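Local coordinates for protein pectinesterase A (Erwinia chrysanthemi, PDB 2NTP) that hydrolyses the methyl esters of pectin's galacturonate units, releasing methanol, probably as the first step in the maceration and soft-rotting of plant tissue, at residues 140-146 / 161-167; 46-50 / 87-92; 275-279 / 315-319. All blocks are in the same frame, centred on the assembly; numbering follows the deposited sequence.

Overall arrangement
All three contacts belong to one right-handed parallel beta-helix, the fold of the pectinesterase family, and come in series along the chain: contact 2, then contact 1, then contact 3. Contact 1 pairs successive strands in the middle of the ten-strand parallel sheet. Contact 2, its centre about 17 Å away, starts a separate four-strand parallel sheet, and its 87-88 end lies near the bound oligosaccharide. Contact 3 has its centre about 26 Å from that of contact 1 and about 34 Å from that of contact 2, across the chain's centre. Contacts 1 and 2 are coil stacking; contact 3 packs a loop after strand 300-304 against the substrate-carrying solenoid.

Contact 1. Residues 140-146 / 161-167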
loop_
_atom_site.group_PDB
_atom_site.type_symbol
_atom_site.label_atom_id
_atom_site.label_comp_id
_atom_site.label_asym_id
_atom_site.label_seq_id
_atom_site.Cartn_x
_atom_site.Cartn_y
_atom_site.Cartn_z
ATOM N N ASP A 140 -1.817 5.653 -13.346
ATOM C CA ASP A 140 -0.829 6.712 -13.248
ATOM C C ASP A 140 -1.552 7.947 -12.744
ATOM O O ASP A 140 -2.717 8.167 -13.075
ATOM C CB ASP A 140 -0.161 6.989 -14.601
ATOM C CG ASP A 140 1.001 7.970 -14.497
ATOM O OD1 ASP A 140 1.626 8.073 -13.413
ATOM O OD2 ASP A 140 1.299 8.644 -15.509
ATOM N N ARG A 141 -0.854 8.735 -11.934
ATOM C CA ARG A 141 -1.388 9.970 -11.368
ATOM C C ARG A 141 -2.602 9.698 -10.472
ATOM O O ARG A 141 -3.677 10.266 -10.672
ATOM C CB ARG A 141 -1.704 10.989 -12.483
ATOM C CG ARG A 141 -0.517 11.277 -13.408
ATOM C CD ARG A 141 -0.831 12.374 -14.435
ATOM N NE ARG A 141 -1.960 12.022 -15.298
ATOM C CZ ARG A 141 -1.860 11.397 -16.471
ATOM N NH1 ARG A 141 -0.677 11.044 -16.955
ATOM N NH2 ARG A 141 -2.954 11.122 -17.168
ATOM N N ALA A 142 -2.408 8.812 -9.490
ATOM C CA ALA A 142 -3.431 8.482 -8.501
ATOM C C ALA A 142 -3.141 9.217 -7.196
ATOM O O ALA A 142 -2.044 9.106 -6.650
ATOM C CB ALA A 142 -3.481 6.974 -8.264
ATOM N N TYR A 143 -4.134 9.946 -6.697
ATOM C CA TYR A 143 -3.940 10.847 -5.560
ATOM C C TYR A 143 -4.857 10.460 -4.410
ATOM O O TYR A 143 -6.071 10.357 -4.583
ATOM C CB TYR A 143 -4.218 12.282 -6.025
ATOM C CG TYR A 143 -4.057 13.409 -5.014
ATOM C CD1 TYR A 143 -3.262 13.277 -3.866
ATOM C CD2 TYR A 143 -4.680 14.635 -5.243
ATOM C CE1 TYR A 143 -3.126 14.344 -2.954
ATOM C CE2 TYR A 143 -4.540 15.695 -4.358
ATOM C CZ TYR A 143 -3.769 15.547 -3.219
ATOM O OH TYR A 143 -3.644 16.619 -2.361
ATOM N N PHE A 144 -4.267 10.249 -3.237
ATOM C CA PHE A 144 -5.029 9.861 -2.054
ATOM C C PHE A 144 -4.753 10.847 -0.933
ATOM O O PHE A 144 -3.637 10.910 -0.425
ATOM C CB PHE A 144 -4.668 8.428 -1.646
ATOM C CG PHE A 144 -4.868 7.434 -2.748
ATOM C CD1 PHE A 144 -3.871 7.229 -3.704
ATOM C CD2 PHE A 144 -6.068 6.737 -2.860
ATOM C CE1 PHE A 144 -4.061 6.322 -4.753
ATOM C CE2 PHE A 144 -6.268 5.832 -3.901
ATOM C CZ PHE A 144 -5.260 5.629 -4.851
ATOM N N LYS A 145 -5.766 11.634 -0.571
ATOM C CA LYS A 145 -5.615 12.660 0.466
ATOM C C LYS A 145 -6.557 12.398 1.633
ATOM O O LYS A 145 -7.753 12.191 1.427
ATOM C CB LYS A 145 -5.865 14.063 -0.095
ATOM C CG LYS A 145 -5.607 15.167 0.938
ATOM C CD LYS A 145 -5.505 16.547 0.331
ATOM C CE LYS A 145 -5.093 17.571 1.382
ATOM N NZ LYS A 145 -3.644 17.480 1.758
ATOM N N ASP A 146 -6.014 12.423 2.851
ATOM C CA ASP A 146 -6.791 12.133 4.059
ATOM C C ASP A 146 -7.495 10.780 3.902
ATOM O O ASP A 146 -8.711 10.646 4.083
ATOM C CB ASP A 146 -7.774 13.275 4.348
ATOM C CG ASP A 146 -8.517 13.103 5.663
ATOM O OD1 ASP A 146 -7.925 12.612 6.649
ATOM O OD2 ASP A 146 -9.710 13.480 5.700
ATOM N N GLY A 161 2.754 3.478 -12.473
ATOM C CA GLY A 161 3.133 4.883 -12.540
ATOM C C GLY A 161 3.271 5.575 -11.198
ATOM O O GLY A 161 3.761 4.987 -10.228
ATOM N N ARG A 162 2.824 6.827 -11.150
ATOM C CA ARG A 162 2.998 7.677 -9.977
ATOM C C ARG A 162 1.744 7.735 -9.124
ATOM O O ARG A 162 0.636 7.884 -9.630
ATOM C CB ARG A 162 3.399 9.097 -10.389
ATOM C CG ARG A 162 4.497 9.141 -11.432
ATOM C CD ARG A 162 3.921 9.535 -12.788
ATOM N NE ARG A 162 4.214 10.926 -13.051
ATOM C CZ ARG A 162 3.742 11.646 -14.065
ATOM N NH1 ARG A 162 2.895 11.137 -14.959
ATOM N NH2 ARG A 162 4.125 12.904 -14.166
ATOM N N SER A 163 1.935 7.608 -7.817
ATOM C CA SER A 163 0.851 7.793 -6.863
ATOM C C SER A 163 1.337 8.714 -5.754
ATOM O O SER A 163 2.527 8.746 -5.442
ATOM C CB SER A 163 0.418 6.455 -6.276
ATOM O OG SER A 163 1.539 5.790 -5.736
ATOM N N PHE A 164 0.410 9.459 -5.167
ATOM C CA PHE A 164 0.751 10.390 -4.093
ATOM C C PHE A 164 -0.236 10.209 -2.954
ATOM O O PHE A 164 -1.451 10.211 -3.171
ATOM C CB PHE A 164 0.742 11.834 -4.617
ATOM C CG PHE A 164 1.054 12.878 -3.566
ATOM C CD1 PHE A 164 2.213 12.803 -2.797
ATOM C CD2 PHE A 164 0.192 13.953 -3.370
ATOM C CE1 PHE A 164 2.501 13.775 -1.829
ATOM C CE2 PHE A 164 0.473 14.936 -2.412
ATOM C CZ PHE A 164 1.626 14.844 -1.640
ATOM N N PHE A 165 0.303 10.012 -1.754
ATOM C CA PHE A 165 -0.480 9.802 -0.543
ATOM C C PHE A 165 -0.159 10.919 0.432
ATOM O O PHE A 165 1.002 11.141 0.771
ATOM C CB PHE A 165 -0.148 8.442 0.073
ATOM C CG PHE A 165 -0.481 7.282 -0.821
ATOM C CD1 PHE A 165 0.391 6.899 -1.843
ATOM C CD2 PHE A 165 -1.664 6.571 -0.643
ATOM C CE1 PHE A 165 0.083 5.833 -2.680
ATOM C CE2 PHE A 165 -1.981 5.496 -1.471
ATOM C CZ PHE A 165 -1.108 5.130 -2.495
ATOM N N SER A 166 -1.197 11.618 0.871
ATOM C CA SER A 166 -1.029 12.828 1.667
ATOM C C SER A 166 -1.973 12.806 2.860
ATOM O O SER A 166 -3.153 12.485 2.706
ATOM C CB SER A 166 -1.312 14.048 0.786
ATOM O OG SER A 166 -1.343 15.252 1.535
ATOM N N ASP A 167 -1.452 13.152 4.040
ATOM C CA ASP A 167 -2.248 13.213 5.274
ATOM C C ASP A 167 -2.969 11.889 5.496
ATOM O O ASP A 167 -4.171 11.847 5.782
ATOM C CB ASP A 167 -3.249 14.385 5.245
ATOM C CG ASP A 167 -2.590 15.723 4.934
ATOM O OD1 ASP A 167 -1.367 15.882 5.145
ATOM O OD2 ASP A 167 -3.313 16.632 4.473
HETATM O O HOH W 1 -1.826 17.159 -0.364
#
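Two successive coils of the parallel beta-helix stack here, strand 142-145 on strand 162-166, with axes 4.8 Å apart and 6° from parallel. The backbone bonds run A142 N to R162 O (3.2 Å), F164 N to A142 O (2.9 Å), F144 N to F164 O (2.8 Å), S166 N to F144 O (2.9 Å) and D146 N to S166 O (2.9 Å). Two aromatic pairs lie in register. F144 and F165 are nearly parallel but slid apart, centroids 4.8 Å apart, on the face that meets L133 and L156, and F165 stacks on F185 of the next coil; on the other face the Y143 and F164 ring centroids are 5.5 Å apart, planes at 24°, beside P339. At one end D140 OD2 bridges R162 NH1 (3.0 Å), while R162 also reaches D336 and R141 reaches D97. At the other, K145 NZ meets D167 OD2 at 2.9 Å, and a water joins K145 NZ, Y143 OH and S166 OG. The chemistry is thus apolar and aromatic mid-strand, with salt bridges at both ends.

Contact 2. Residues 46-50 / 87-92; sequences ERLTI and GSSTIT
R47 makes the strongest polar link: its NH2 donates to G87 O at 2.5 Å and to S89 O at 2.9 Å, so one nitrogen holds two carbonyls of the chain leading into strand 91-93, and NE adds a weak bond to S89 O at 3.4 Å. The side chain takes chi1 m, chi2 t and chi3 p; W83 makes a cation-pi contact with it. The backbones of 48-50 and 91-92 are extended and run parallel, L48 opposite I91 (CA-CA 4.8 Å) and T49 opposite T92 (4.6 Å). Three bonds set this register: L48 N to T90 O 2.9 Å, T92 N to L48 O 2.8 Å, I50 N to T92 O 2.8 Å. Just before the strand, T90 turns to phi/psi -68/-47. This is coil-on-coil stacking of a parallel beta-helix, at the outer edge of its four-strand sheet. A water lies 2.9 Å from L48 O, 2.8 Å from S89 O and 2.8 Å from T92 OG1, while S89 OG bonds I91 O at 2.7 Å. S88, bonded through OG to T85 O and V131 N, lies close to the substrate-binding T85 and Q129. On the inward face L48 (m, t) and I91 (m, t) meet CD1 to CD1 at 4.1 Å, against I67. T49 and T92, both m, share the other face, OG1 of T49 4.0 Å from CB of T92.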
loop_
_atom_site.group_PDB
_atom_site.type_symbol
_atom_site.label_atom_id
_atom_site.label_comp_id
_atom_site.label_asym_id
_atom_site.label_seq_id
_atom_site.Cartn_x
_atom_site.Cartn_y
_atom_site.Cartn_z
ATOM N N GLU A 46 -17.981 -3.558 -0.337
ATOM C CA GLU A 46 -17.858 -3.596 -1.784
ATOM C C GLU A 46 -16.415 -3.807 -2.197
ATOM O O GLU A 46 -15.489 -3.398 -1.489
ATOM C CB GLU A 46 -18.354 -2.283 -2.396
ATOM C CG GLU A 46 -19.804 -1.956 -2.100
ATOM C CD GLU A 46 -20.278 -0.734 -2.846
ATOM O OE1 GLU A 46 -20.073 -0.686 -4.077
ATOM O OE2 GLU A 46 -20.860 0.163 -2.201
ATOM N N ARG A 47 -16.246 -4.449 -3.346
ATOM C CA ARG A 47 -14.965 -4.510 -4.028
ATOM C C ARG A 47 -15.111 -3.758 -5.348
ATOM O O ARG A 47 -16.100 -3.942 -6.076
ATOM C CB ARG A 47 -14.552 -5.957 -4.259
ATOM C CG ARG A 47 -14.537 -6.787 -2.980
ATOM C CD ARG A 47 -13.958 -8.160 -3.224
ATOM N NE ARG A 47 -12.565 -8.061 -3.632
ATOM C CZ ARG A 47 -11.903 -8.981 -4.324
ATOM N NH1 ARG A 47 -12.497 -10.106 -4.715
ATOM N NH2 ARG A 47 -10.637 -8.766 -4.636
ATOM N N LEU A 48 -14.137 -2.901 -5.639
ATOM C CA LEU A 48 -14.219 -1.994 -6.781
ATOM C C LEU A 48 -13.007 -2.098 -7.692
ATOM O O LEU A 48 -11.878 -2.241 -7.221
ATOM C CB LEU A 48 -14.371 -0.546 -6.301
ATOM C CG LEU A 48 -15.480 -0.237 -5.290
ATOM C CD1 LEU A 48 -15.279 1.149 -4.687
ATOM C CD2 LEU A 48 -16.861 -0.368 -5.921
ATOM N N THR A 49 -13.254 -2.018 -8.997
ATOM C CA THR A 49 -12.187 -1.903 -9.985
ATOM C C THR A 49 -12.469 -0.660 -10.813
ATOM O O THR A 49 -13.521 -0.548 -11.447
ATOM C CB THR A 49 -12.075 -3.152 -10.883
ATOM O OG1 THR A 49 -11.809 -4.295 -10.064
ATOM C CG2 THR A 49 -10.947 -2.991 -11.905
ATOM N N ILE A 50 -11.532 0.279 -10.775
ATOM C CA ILE A 50 -11.692 1.570 -11.438
ATOM C C ILE A 50 -10.999 1.548 -12.791
ATOM O O ILE A 50 -9.779 1.418 -12.865
ATOM C CB ILE A 50 -11.111 2.728 -10.573
ATOM C CG1 ILE A 50 -11.746 2.762 -9.172
ATOM C CG2 ILE A 50 -11.213 4.066 -11.311
ATOM C CD1 ILE A 50 -13.253 2.664 -9.131
ATOM N N GLY A 87 -5.438 -10.169 -7.045
ATOM C CA GLY A 87 -6.872 -10.455 -7.016
ATOM C C GLY A 87 -7.582 -10.227 -5.695
ATOM O O GLY A 87 -8.810 -10.157 -5.659
ATOM N N SER A 88 -6.819 -10.102 -4.611
ATOM C CA SER A 88 -7.389 -9.952 -3.268
ATOM C C SER A 88 -7.814 -8.522 -2.935
ATOM O O SER A 88 -8.452 -8.287 -1.903
ATOM C CB SER A 88 -6.382 -10.420 -2.212
ATOM O OG SER A 88 -5.358 -9.451 -2.016
ATOM N N SER A 89 -7.446 -7.573 -3.795
ATOM C CA SER A 89 -7.575 -6.158 -3.461
ATOM C C SER A 89 -9.020 -5.706 -3.292
ATOM O O SER A 89 -9.881 -6.053 -4.097
ATOM C CB SER A 89 -6.882 -5.285 -4.506
ATOM O OG SER A 89 -6.759 -3.964 -4.001
ATOM N N THR A 90 -9.271 -4.913 -2.250
ATOM C CA THR A 90 -10.601 -4.335 -2.050
ATOM C C THR A 90 -10.883 -3.312 -3.150
ATOM O O THR A 90 -11.958 -3.320 -3.751
ATOM C CB THR A 90 -10.750 -3.711 -0.646
ATOM O OG1 THR A 90 -10.599 -4.741 0.339
ATOM C CG2 THR A 90 -12.129 -3.047 -0.470
ATOM N N ILE A 91 -9.910 -2.440 -3.411
ATOM C CA ILE A 91 -10.020 -1.458 -4.489
ATOM C C ILE A 91 -8.828 -1.592 -5.431
ATOM O O ILE A 91 -7.678 -1.632 -4.991
ATOM C CB ILE A 91 -10.141 -0.009 -3.946
ATOM C CG1 ILE A 91 -11.456 0.153 -3.171
ATOM C CG2 ILE A 91 -10.048 1.022 -5.091
ATOM C CD1 ILE A 91 -11.713 1.564 -2.644
ATOM N N THR A 92 -9.128 -1.683 -6.723
ATOM C CA THR A 92 -8.111 -1.779 -7.765
ATOM C C THR A 92 -8.221 -0.548 -8.664
ATOM O O THR A 92 -9.286 -0.285 -9.218
ATOM C CB THR A 92 -8.299 -3.071 -8.592
ATOM O OG1 THR A 92 -8.169 -4.217 -7.733
ATOM C CG2 THR A 92 -7.272 -3.154 -9.705
HETATM O O HOH W 2 -10.588 -4.751 -6.486
#

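Contact 3. Residues 275-279 / 315-319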
loop_
_atom_site.group_PDB
_atom_site.type_symbol
_atom_site.label_atom_id
_atom_site.label_comp_id
_atom_site.label_asym_id
_atom_site.label_seq_id
_atom_site.Cartn_x
_atom_site.Cartn_y
_atom_site.Cartn_z
ATOM N N HIS A 275 10.395 0.347 17.555
ATOM C CA HIS A 275 10.059 -0.946 16.950
ATOM C C HIS A 275 10.913 -1.205 15.696
ATOM O O HIS A 275 11.095 -2.351 15.278
ATOM C CB HIS A 275 8.549 -1.064 16.666
ATOM C CG HIS A 275 8.028 -0.080 15.661
ATOM N ND1 HIS A 275 8.009 1.283 15.879
ATOM C CD2 HIS A 275 7.472 -0.271 14.440
ATOM C CE1 HIS A 275 7.480 1.888 14.830
ATOM N NE2 HIS A 275 7.148 0.967 13.942
ATOM N N ILE A 276 11.462 -0.134 15.131
ATOM C CA ILE A 276 12.303 -0.209 13.936
ATOM C C ILE A 276 13.728 -0.651 14.283
ATOM O O ILE A 276 14.373 -0.053 15.158
ATOM C CB ILE A 276 12.353 1.167 13.201
ATOM C CG1 ILE A 276 10.962 1.591 12.694
ATOM C CG2 ILE A 276 13.383 1.144 12.059
ATOM C CD1 ILE A 276 10.272 0.583 11.749
ATOM N N TYR A 277 14.216 -1.685 13.595
ATOM C CA TYR A 277 15.603 -2.148 13.767
ATOM C C TYR A 277 16.537 -1.753 12.619
ATOM O O TYR A 277 17.766 -1.788 12.774
ATOM C CB TYR A 277 15.669 -3.665 14.023
ATOM C CG TYR A 277 15.109 -4.532 12.912
ATOM C CD1 TYR A 277 15.832 -4.764 11.737
ATOM C CD2 TYR A 277 13.862 -5.138 13.045
ATOM C CE1 TYR A 277 15.309 -5.564 10.715
ATOM C CE2 TYR A 277 13.334 -5.943 12.029
ATOM C CZ TYR A 277 14.062 -6.148 10.875
ATOM O OH TYR A 277 13.538 -6.939 9.878
ATOM N N GLY A 278 15.960 -1.385 11.474
ATOM C CA GLY A 278 16.734 -1.080 10.267
ATOM C C GLY A 278 16.168 -1.785 9.051
ATOM O O GLY A 278 14.959 -1.993 8.958
ATOM N N TRP A 279 17.042 -2.147 8.116
ATOM C CA TRP A 279 16.632 -2.799 6.874
ATOM C C TRP A 279 16.817 -4.315 6.975
ATOM O O TRP A 279 17.423 -4.811 7.929
ATOM C CB TRP A 279 17.452 -2.251 5.700
ATOM C CG TRP A 279 17.385 -0.756 5.535
ATOM C CD1 TRP A 279 18.315 0.159 5.951
ATOM C CD2 TRP A 279 16.338 -0.003 4.905
ATOM N NE1 TRP A 279 17.911 1.431 5.620
ATOM C CE2 TRP A 279 16.702 1.362 4.980
ATOM C CE3 TRP A 279 15.130 -0.350 4.284
ATOM C CZ2 TRP A 279 15.898 2.384 4.454
ATOM C CZ3 TRP A 279 14.333 0.660 3.758
ATOM C CH2 TRP A 279 14.720 2.017 3.848
ATOM N N LYS A 315 26.544 2.087 9.702
ATOM C CA LYS A 315 26.939 1.632 8.367
ATOM C C LYS A 315 25.870 0.773 7.682
ATOM O O LYS A 315 25.844 0.678 6.457
ATOM C CB LYS A 315 28.291 0.903 8.405
ATOM C CG LYS A 315 28.398 -0.234 9.416
ATOM C CD LYS A 315 29.859 -0.627 9.665
ATOM C CE LYS A 315 30.603 0.424 10.492
ATOM N NZ LYS A 315 32.045 0.082 10.692
ATOM N N ASP A 316 24.988 0.169 8.479
ATOM C CA ASP A 316 23.890 -0.653 7.962
ATOM C C ASP A 316 22.671 0.189 7.569
ATOM O O ASP A 316 21.697 -0.329 7.011
ATOM C CB ASP A 316 23.478 -1.704 9.000
ATOM C CG ASP A 316 24.668 -2.429 9.608
ATOM O OD1 ASP A 316 24.863 -3.623 9.294
ATOM O OD2 ASP A 316 25.410 -1.804 10.401
ATOM N N ARG A 317 22.727 1.483 7.869
ATOM C CA ARG A 317 21.646 2.404 7.529
ATOM C C ARG A 317 22.200 3.639 6.830
ATOM O O ARG A 317 22.525 4.643 7.468
ATOM C CB ARG A 317 20.823 2.759 8.771
ATOM C CG ARG A 317 19.912 1.615 9.212
ATOM C CD ARG A 317 19.267 1.866 10.558
ATOM N NE ARG A 317 18.159 2.818 10.483
ATOM C CZ ARG A 317 17.255 2.987 11.443
ATOM N NH1 ARG A 317 17.309 2.248 12.546
ATOM N NH2 ARG A 317 16.281 3.882 11.298
ATOM N N ARG A 318 22.314 3.534 5.509
ATOM C CA ARG A 318 22.917 4.585 4.697
ATOM C C ARG A 318 22.115 5.876 4.732
ATOM O O ARG A 318 20.880 5.862 4.760
ATOM C CB ARG A 318 23.123 4.122 3.252
ATOM C CG ARG A 318 24.092 2.953 3.104
ATOM C CD ARG A 318 23.396 1.718 2.547
ATOM N NE ARG A 318 23.314 1.778 1.096
ATOM C CZ ARG A 318 22.517 1.038 0.331
ATOM N NH1 ARG A 318 21.680 0.149 0.859
ATOM N NH2 ARG A 318 22.554 1.202 -0.982
ATOM N N GLN A 319 22.843 6.988 4.726
ATOM C CA GLN A 319 22.256 8.309 4.850
ATOM C C GLN A 319 22.508 9.129 3.598
ATOM O O GLN A 319 23.589 9.063 3.006
ATOM C CB GLN A 319 22.843 9.036 6.062
ATOM C CG GLN A 319 22.737 8.266 7.379
ATOM C CD GLN A 319 21.310 8.139 7.885
ATOM O OE1 GLN A 319 20.547 9.107 7.880
ATOM N NE2 GLN A 319 20.942 6.938 8.326
HETATM O O HOH W 3 19.106 3.962 5.976
HETATM O O HOH W 4 19.791 -1.989 8.590
#
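Water carries the polar traffic between these segments, and direct contact is by packing alone. One water accepts from W279 N (2.8 Å) and donates to D316 O (3.0 Å); a second accepts from W279 NE1 (2.8 Å) and donates to R318 O (2.9 Å). The tryptophan is therefore linked to the 315-319 chain from both its backbone and its indole nitrogen.

The van der Waals contacts centre on R317. Its guanidinium has CA of G278 over one face, with R317 CD 3.9 Å from G278 CA, and its NH2 lies 4.1 Å from I276 CG2. R317 CG lies 3.9 Å from W279 CD1, and the same CD1 atom is 3.6 Å from D316 O, which sits at the edge of the indole ring. G278, at phi/psi 132/-148, adopts a backbone conformation that calls for glycine: a CB there would jam against the preceding carbonyl.

The charge of R317 is met by E303 in a salt bridge through NE, and NH2 bonds G310 O. Q319 NE2 donates to R317 O at 2.9 Å within the 315-319 segment.

The weakly bonded strand 276-278 is outermost in its parallel sheet, bonded to strand 239-242 through Y239 and L241. The 315-319 loop, which follows strand 300-304 and precedes helix 322-325, lies beside it; W279 stacks on F301, and Y277 packs close to the substrate-binding Y206.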